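Local structure of GCN5-related N-acetyltransferase (Anabaena variabilis, 2OZG) at residues R289-V293 and D316-N322; V306-L310 and K380-F385. The protein binds coenzyme A and, as a member of the GNAT family, probably transfers an acetyl group to an amine, perhaps that of an aminoglycoside. All coordinates share one frame; numbering follows the deposited sequence.

Interaction 1: R289-V293 and D316-N322; sequences RIVNV and DDLLATN
V293 and N322 bring their CA atoms to 5.6 Å of each other where strand 279-290 has ended and helix 293-299 begins, while V291 and L319 stand wider apart; the partner is the loop that leads from strand 308-315 to strand 324-331, closed by a 3-10 turn at 320-322. N322 bridges the gap with both ends of its amide. Its ND2 donates to V291 O (2.8 Å), reaching that oxygen from above the carbonyl plane, and its OD1 takes the first helical N-H, V293 N, at 2.9 Å. Asparagine suits the place because one short side chain supplies donor and acceptor together. D316 is met end-on by R289: NH1 lies 2.7 Å from OD2 and NH2 2.8 Å from OD1, both on the syn side, though the two planes are turned 41° apart. The arginine chain, bent at chi2 (-70°), also lets NH1 donate to I290 O. N322 ND2 comes to D316 OD2 from the face opposite NH1, and D316 OD1 accepts from L318 N, an Asx turn, and also from L319 N, which completes an Asx motif. Were D316 an alanine, R289 would probably lose its counter-charge here, the two loop N-H groups their acceptor, and the N322 amide one of the bonds that orient it. Beside this network L319 CD1 packs on V291 CG1 at 4.1 Å, and L318 CB lies 3.6 Å from R289 NH2. Five hydrogen bonds converge on one buried carboxylate, which would favour its charged form and ties the loop's conformation to the end of the GNAT strand.

Interaction 2: V306-L310 and K380-F385; sequences VEAEL and KATQIF
K380 and E309 meet because the lysine chain, with CG anti to its own carbonyl carbon, runs out straight and then bends at chi3 (-61°), swinging NZ back to E309 O at 2.8 Å. The ammonium lies almost in line with the C=O bond, at 176°, and E344 gives it a carboxylate partner as well. A long, flexible chain ending in a donor suits this place, since it reaches from the helix to the strand carbonyl. On the strand, L310 has CG anti to the backbone N (chi1 -177°), which carries CD2 across to A381 CB, 3.5 Å away; the same methyl comes to the edge of the F385 ring, 4.1 Å from CE2. I384 extends CD1 to L310 CB (3.7 Å) and to A308 CB, while its CG2 sits over the centre of the F385 ring. The small side chains of A308 and A381 are consistent with the close approach of strand 308-310 and helix 380-385, whose axes come within 8.6 Å and are steeply crossed. At the start of the strand segment V306 lays CG2 against Q383 O at 3.6 Å and CG1 near Q383 CB; the amide of Q383 turns to L304 of the second subunit. Helix 375-385 is thus packed on the sheet of the sterol carrier protein domain mainly by aliphatic side chains, with the F385 ring beside them and with K380, whose CB lies against A308 CB and whose ammonium finds E309 O and E344.

Strand 308-315 joins the two contacts: interaction 2 uses its beginning, and the loop that follows its end enters interaction 1. Their centres are 22 Å apart, with nearest atoms about 8 Å from each other, so they do not touch. Interaction 1 fastens the C-terminal sterol carrier protein domain to the acetyltransferase part, beside helix 96-110; the side chain of L318 is about 7 Å from that of the coenzyme A-binding residue I98 and about 12 Å from a bound coenzyme A. Interaction 2 is internal to the C-terminal domain, away from the annotated sites, and borders the second subunit through Q383. One contact is chiefly polar, the other chiefly apolar.

Interaction 1: R289-V293 and D316-N322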
ATOM      1  N   ARG A 289      37.817 -11.293  -1.842  1.00 32.44           N
ATOM      2  CA  ARG A 289      39.121 -10.724  -1.782  1.00 31.36           C
ATOM      3  C   ARG A 289      40.103 -11.806  -2.211  1.00 33.14           C
ATOM      4  O   ARG A 289      40.093 -12.934  -1.672  1.00 31.65           O
ATOM      5  CB  ARG A 289      39.444 -10.256  -0.352  1.00 30.12           C
ATOM      6  CG  ARG A 289      40.317  -8.936  -0.299  1.00 28.19           C
ATOM      7  CD  ARG A 289      41.752  -9.071  -0.737  1.00 35.60           C
ATOM      8  NE  ARG A 289      42.419  -7.774  -0.577  1.00 36.57           N
ATOM      9  CZ  ARG A 289      43.682  -7.539  -0.886  1.00 33.93           C
ATOM     10  NH1 ARG A 289      44.446  -8.504  -1.396  1.00 35.07           N
ATOM     11  NH2 ARG A 289      44.169  -6.324  -0.742  1.00 33.38           N
ATOM     12  N   ILE A 290      40.920 -11.501  -3.206  1.00 34.77           N
ATOM     13  CA  ILE A 290      42.047 -12.383  -3.548  1.00 34.17           C
ATOM     14  C   ILE A 290      43.131 -12.094  -2.529  1.00 33.87           C
ATOM     15  O   ILE A 290      43.774 -11.053  -2.564  1.00 31.85           O
ATOM     16  CB  ILE A 290      42.564 -12.108  -4.959  1.00 34.77           C
ATOM     17  CG1 ILE A 290      41.430 -12.305  -5.981  1.00 34.98           C
ATOM     18  CG2 ILE A 290      43.840 -12.937  -5.251  1.00 27.46           C
ATOM     19  CD1 ILE A 290      41.112 -13.736  -6.405  1.00 31.32           C
ATOM     20  N   VAL A 291      43.299 -13.005  -1.583  1.00 32.91           N
ATOM     21  CA  VAL A 291      44.273 -12.835  -0.523  1.00 30.50           C
ATOM     22  C   VAL A 291      45.705 -13.204  -0.986  1.00 34.63           C
ATOM     23  O   VAL A 291      46.697 -12.522  -0.643  1.00 32.83           O
ATOM     24  CB  VAL A 291      43.877 -13.663   0.709  1.00 28.13           C
ATOM     25  CG1 VAL A 291      44.936 -13.541   1.819  1.00 29.63           C
ATOM     26  CG2 VAL A 291      42.496 -13.233   1.226  1.00 31.15           C
ATOM     27  N   ASN A 292      45.794 -14.285  -1.770  1.00 32.79           N
ATOM     28  CA  ASN A 292      47.061 -14.735  -2.386  1.00 31.93           C
ATOM     29  C   ASN A 292      46.861 -15.018  -3.883  1.00 33.36           C
ATOM     30  O   ASN A 292      46.167 -15.963  -4.263  1.00 29.13           O
ATOM     31  CB  ASN A 292      47.607 -15.944  -1.667  1.00 28.44           C
ATOM     32  CG  ASN A 292      49.002 -16.276  -2.117  1.00 38.56           C
ATOM     33  OD1 ASN A 292      49.249 -16.619  -3.276  1.00 31.91           O
ATOM     34  ND2 ASN A 292      49.931 -16.122  -1.215  1.00 38.50           N
ATOM     35  N   VAL A 293      47.413 -14.170  -4.730  1.00 31.53           N
ATOM     36  CA  VAL A 293      47.183 -14.313  -6.163  1.00 35.42           C
ATOM     37  C   VAL A 293      47.601 -15.665  -6.704  1.00 36.15           C
ATOM     38  O   VAL A 293      46.841 -16.294  -7.428  1.00 34.92           O
ATOM     39  CB  VAL A 293      47.907 -13.166  -6.993  1.00 34.67           C
ATOM     40  CG1 VAL A 293      47.950 -13.455  -8.496  1.00 37.56           C
ATOM     41  CG2 VAL A 293      47.218 -11.857  -6.767  1.00 34.13           C
ATOM     42  N   ASP A 316      48.236  -4.343  -5.603  1.00 32.36           N
ATOM     43  CA  ASP A 316      47.639  -4.659  -4.281  1.00 31.99           C
ATOM     44  C   ASP A 316      48.358  -3.748  -3.303  1.00 30.63           C
ATOM     45  O   ASP A 316      49.540  -3.977  -2.970  1.00 32.27           O
ATOM     46  CB  ASP A 316      47.842  -6.109  -3.880  1.00 30.36           C
ATOM     47  CG  ASP A 316      47.049  -6.504  -2.670  1.00 34.01           C
ATOM     48  OD1 ASP A 316      46.721  -5.651  -1.813  1.00 35.62           O
ATOM     49  OD2 ASP A 316      46.731  -7.703  -2.566  1.00 32.05           O
ATOM     50  N   ASP A 317      47.642  -2.751  -2.825  1.00 30.34           N
ATOM     51  CA  ASP A 317      48.206  -1.762  -1.932  1.00 37.55           C
ATOM     52  C   ASP A 317      48.268  -2.236  -0.461  1.00 38.07           C
ATOM     53  O   ASP A 317      48.814  -1.527   0.382  1.00 42.44           O
ATOM     54  CB  ASP A 317      47.380  -0.474  -2.021  1.00 38.05           C
ATOM     55  CG  ASP A 317      45.959  -0.638  -1.454  1.00 51.41           C
ATOM     56  OD1 ASP A 317      45.407  -1.763  -1.528  1.00 75.58           O
ATOM     57  OD2 ASP A 317      45.366   0.362  -0.972  1.00 63.47           O
ATOM     58  N   LEU A 318      47.685  -3.404  -0.154  1.00 36.44           N
ATOM     59  CA  LEU A 318      47.653  -3.936   1.216  1.00 34.31           C
ATOM     60  C   LEU A 318      48.622  -5.086   1.416  1.00 35.58           C
ATOM     61  O   LEU A 318      49.388  -5.097   2.364  1.00 35.91           O
ATOM     62  CB  LEU A 318      46.246  -4.417   1.559  1.00 33.47           C
ATOM     63  CG  LEU A 318      46.042  -4.924   2.999  1.00 33.43           C
ATOM     64  CD1 LEU A 318      46.325  -3.796   3.990  1.00 37.88           C
ATOM     65  CD2 LEU A 318      44.662  -5.507   3.230  1.00 37.44           C
ATOM     66  N   LEU A 319      48.546  -6.070   0.536  1.00 34.40           N
ATOM     67  CA  LEU A 319      49.369  -7.275   0.618  1.00 35.66           C
ATOM     68  C   LEU A 319      50.415  -7.290  -0.500  1.00 34.86           C
ATOM     69  O   LEU A 319      50.170  -7.763  -1.602  1.00 36.25           O
ATOM     70  CB  LEU A 319      48.473  -8.516   0.602  1.00 35.77           C
ATOM     71  CG  LEU A 319      47.425  -8.517   1.730  1.00 29.16           C
ATOM     72  CD1 LEU A 319      46.454  -9.686   1.591  1.00 32.76           C
ATOM     73  CD2 LEU A 319      48.015  -8.540   3.131  1.00 36.93           C
ATOM     74  N   ALA A 320      51.577  -6.736  -0.189  1.00 36.83           N
ATOM     75  CA  ALA A 320      52.675  -6.576  -1.127  1.00 37.91           C
ATOM     76  C   ALA A 320      53.033  -7.809  -1.954  1.00 38.24           C
ATOM     77  O   ALA A 320      53.467  -7.656  -3.076  1.00 39.27           O
ATOM     78  CB  ALA A 320      53.918  -6.091  -0.397  1.00 41.10           C
ATOM     79  N   THR A 321      52.893  -9.015  -1.418  1.00 37.97           N
ATOM     80  CA  THR A 321      53.222 -10.219  -2.211  1.00 39.34           C
ATOM     81  C   THR A 321      52.349 -10.450  -3.450  1.00 35.80           C
ATOM     82  O   THR A 321      52.667 -11.279  -4.294  1.00 35.19           O
ATOM     83  CB  THR A 321      53.150 -11.504  -1.351  1.00 41.26           C
ATOM     84  OG1 THR A 321      51.811 -11.714  -0.910  1.00 49.52           O
ATOM     85  CG2 THR A 321      54.115 -11.413  -0.145  1.00 54.88           C
ATOM     86  N   ASN A 322      51.215  -9.767  -3.541  1.00 34.62           N
ATOM     87  CA  ASN A 322      50.323  -9.873  -4.663  1.00 32.05           C
ATOM     88  C   ASN A 322      50.546  -8.766  -5.728  1.00 35.68           C
ATOM     89  O   ASN A 322      49.915  -8.750  -6.806  1.00 29.82           O
ATOM     90  CB  ASN A 322      48.888  -9.679  -4.160  1.00 35.74           C
ATOM     91  CG  ASN A 322      48.375 -10.834  -3.312  1.00 33.25           C
ATOM     92  OD1 ASN A 322      48.797 -11.957  -3.465  1.00 34.19           O
ATOM     93  ND2 ASN A 322      47.424 -10.541  -2.446  1.00 32.41           N
TER
HETATM   94  O   HOH W   1      43.716  -3.496  -1.258  1.00 48.09           O
HETATM   95  O   HOH W   2      50.694 -14.264  -4.875  1.00 39.14           O

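Interaction 2: V306-L310 and K380-F385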
ATOM      1  N   VAL A 306      41.260 -25.555 -22.909  1.00 34.63           N
ATOM      2  CA  VAL A 306      41.957 -24.288 -22.904  1.00 32.03           C
ATOM      3  C   VAL A 306      43.464 -24.498 -22.681  1.00 33.52           C
ATOM      4  O   VAL A 306      43.896 -25.220 -21.775  1.00 32.88           O
ATOM      5  CB  VAL A 306      41.366 -23.355 -21.838  1.00 33.00           C
ATOM      6  CG1 VAL A 306      42.166 -22.069 -21.748  1.00 35.79           C
ATOM      7  CG2 VAL A 306      39.857 -23.076 -22.132  1.00 38.63           C
ATOM      8  N   GLU A 307      44.278 -23.917 -23.549  1.00 33.60           N
ATOM      9  CA  GLU A 307      45.717 -23.961 -23.336  1.00 34.25           C
ATOM     10  C   GLU A 307      46.167 -22.532 -23.592  1.00 36.44           C
ATOM     11  O   GLU A 307      46.168 -22.069 -24.744  1.00 35.05           O
ATOM     12  CB  GLU A 307      46.401 -24.985 -24.232  1.00 32.83           C
ATOM     13  CG  GLU A 307      47.876 -25.161 -23.914  1.00 43.51           C
ATOM     14  CD  GLU A 307      48.537 -26.284 -24.723  1.00 42.93           C
ATOM     15  OE1 GLU A 307      47.824 -27.212 -25.168  1.00 66.76           O
ATOM     16  OE2 GLU A 307      49.765 -26.232 -24.918  1.00 54.38           O
ATOM     17  N   ALA A 308      46.532 -21.826 -22.527  1.00 31.89           N
ATOM     18  CA  ALA A 308      46.902 -20.430 -22.663  1.00 34.30           C
ATOM     19  C   ALA A 308      47.767 -19.961 -21.548  1.00 37.22           C
ATOM     20  O   ALA A 308      47.672 -20.452 -20.431  1.00 36.82           O
ATOM     21  CB  ALA A 308      45.675 -19.574 -22.690  1.00 38.75           C
ATOM     22  N   GLU A 309      48.586 -18.968 -21.865  1.00 35.63           N
ATOM     23  CA  GLU A 309      49.431 -18.313 -20.911  1.00 37.28           C
ATOM     24  C   GLU A 309      48.974 -16.840 -20.822  1.00 36.25           C
ATOM     25  O   GLU A 309      49.031 -16.107 -21.808  1.00 36.08           O
ATOM     26  CB  GLU A 309      50.834 -18.409 -21.421  1.00 40.61           C
ATOM     27  CG  GLU A 309      51.894 -18.185 -20.445  1.00 43.64           C
ATOM     28  CD  GLU A 309      53.249 -18.442 -21.083  1.00 53.25           C
ATOM     29  OE1 GLU A 309      53.788 -17.501 -21.698  1.00 54.02           O
ATOM     30  OE2 GLU A 309      53.770 -19.577 -20.952  1.00 63.36           O
ATOM     31  N   LEU A 310      48.511 -16.414 -19.667  1.00 30.95           N
ATOM     32  CA  LEU A 310      48.073 -15.043 -19.503  1.00 30.57           C
ATOM     33  C   LEU A 310      49.062 -14.281 -18.635  1.00 29.56           C
ATOM     34  O   LEU A 310      49.340 -14.698 -17.516  1.00 27.42           O
ATOM     35  CB  LEU A 310      46.628 -14.989 -18.905  1.00 31.37           C
ATOM     36  CG  LEU A 310      45.989 -13.605 -18.743  1.00 31.37           C
ATOM     37  CD1 LEU A 310      45.947 -12.821 -20.045  1.00 37.29           C
ATOM     38  CD2 LEU A 310      44.612 -13.767 -18.193  1.00 35.51           C
ATOM     39  N   LYS A 380      42.606 -14.594 -24.288  1.00 32.70           N
ATOM     40  CA  LYS A 380      43.123 -15.621 -23.408  1.00 32.58           C
ATOM     41  C   LYS A 380      42.381 -15.594 -22.068  1.00 30.13           C
ATOM     42  O   LYS A 380      41.896 -16.631 -21.605  1.00 32.62           O
ATOM     43  CB  LYS A 380      44.637 -15.473 -23.255  1.00 31.88           C
ATOM     44  CG  LYS A 380      45.347 -15.690 -24.534  1.00 29.24           C
ATOM     45  CD  LYS A 380      46.869 -15.744 -24.378  1.00 37.21           C
ATOM     46  CE  LYS A 380      47.470 -14.425 -23.811  1.00 45.56           C
ATOM     47  NZ  LYS A 380      48.959 -14.372 -24.048  1.00 45.03           N
ATOM     48  N   ALA A 381      42.216 -14.417 -21.481  1.00 28.57           N
ATOM     49  CA  ALA A 381      41.466 -14.319 -20.225  1.00 29.95           C
ATOM     50  C   ALA A 381      40.002 -14.750 -20.350  1.00 29.84           C
ATOM     51  O   ALA A 381      39.441 -15.306 -19.419  1.00 28.95           O
ATOM     52  CB  ALA A 381      41.510 -12.958 -19.699  1.00 29.46           C
ATOM     53  N   THR A 382      39.387 -14.489 -21.489  1.00 29.74           N
ATOM     54  CA  THR A 382      38.011 -14.899 -21.682  1.00 30.62           C
ATOM     55  C   THR A 382      37.925 -16.411 -21.692  1.00 30.82           C
ATOM     56  O   THR A 382      37.038 -16.980 -21.078  1.00 34.55           O
ATOM     57  CB  THR A 382      37.458 -14.331 -22.999  1.00 29.17           C
ATOM     58  OG1 THR A 382      37.549 -12.920 -22.954  1.00 28.28           O
ATOM     59  CG2 THR A 382      36.038 -14.713 -23.229  1.00 32.60           C
ATOM     60  N   GLN A 383      38.867 -17.050 -22.374  1.00 29.11           N
ATOM     61  CA  GLN A 383      38.889 -18.496 -22.469  1.00 33.41           C
ATOM     62  C   GLN A 383      39.145 -19.130 -21.091  1.00 32.98           C
ATOM     63  O   GLN A 383      38.465 -20.095 -20.694  1.00 37.37           O
ATOM     64  CB  GLN A 383      40.003 -18.928 -23.442  1.00 32.28           C
ATOM     65  CG  GLN A 383      39.740 -18.511 -24.908  1.00 37.43           C
ATOM     66  CD  GLN A 383      40.936 -18.717 -25.802  1.00 37.95           C
ATOM     67  OE1 GLN A 383      42.068 -18.792 -25.315  1.00 39.96           O
ATOM     68  NE2 GLN A 383      40.711 -18.760 -27.115  1.00 27.48           N
ATOM     69  N   ILE A 384      40.118 -18.573 -20.369  1.00 31.27           N
ATOM     70  CA  ILE A 384      40.510 -19.082 -19.026  1.00 31.57           C
ATOM     71  C   ILE A 384      39.412 -18.996 -17.976  1.00 34.14           C
ATOM     72  O   ILE A 384      39.169 -19.965 -17.215  1.00 34.56           O
ATOM     73  CB  ILE A 384      41.776 -18.333 -18.513  1.00 27.87           C
ATOM     74  CG1 ILE A 384      42.982 -18.684 -19.381  1.00 34.77           C
ATOM     75  CG2 ILE A 384      42.139 -18.662 -17.062  1.00 33.63           C
ATOM     76  CD1 ILE A 384      44.210 -17.817 -19.157  1.00 36.37           C
ATOM     77  N   PHE A 385      38.771 -17.831 -17.898  1.00 31.93           N
ATOM     78  CA  PHE A 385      37.843 -17.574 -16.775  1.00 32.07           C
ATOM     79  C   PHE A 385      36.373 -17.778 -17.062  1.00 34.25           C
ATOM     80  O   PHE A 385      35.562 -17.533 -16.192  1.00 36.56           O
ATOM     81  CB  PHE A 385      38.074 -16.166 -16.193  1.00 29.31           C
ATOM     82  CG  PHE A 385      39.443 -16.007 -15.560  1.00 33.30           C
ATOM     83  CD1 PHE A 385      39.701 -16.560 -14.296  1.00 32.86           C
ATOM     84  CD2 PHE A 385      40.443 -15.297 -16.205  1.00 30.65           C
ATOM     85  CE1 PHE A 385      40.973 -16.469 -13.730  1.00 27.34           C
ATOM     86  CE2 PHE A 385      41.748 -15.197 -15.643  1.00 31.05           C
ATOM     87  CZ  PHE A 385      41.989 -15.778 -14.409  1.00 33.84           C
TER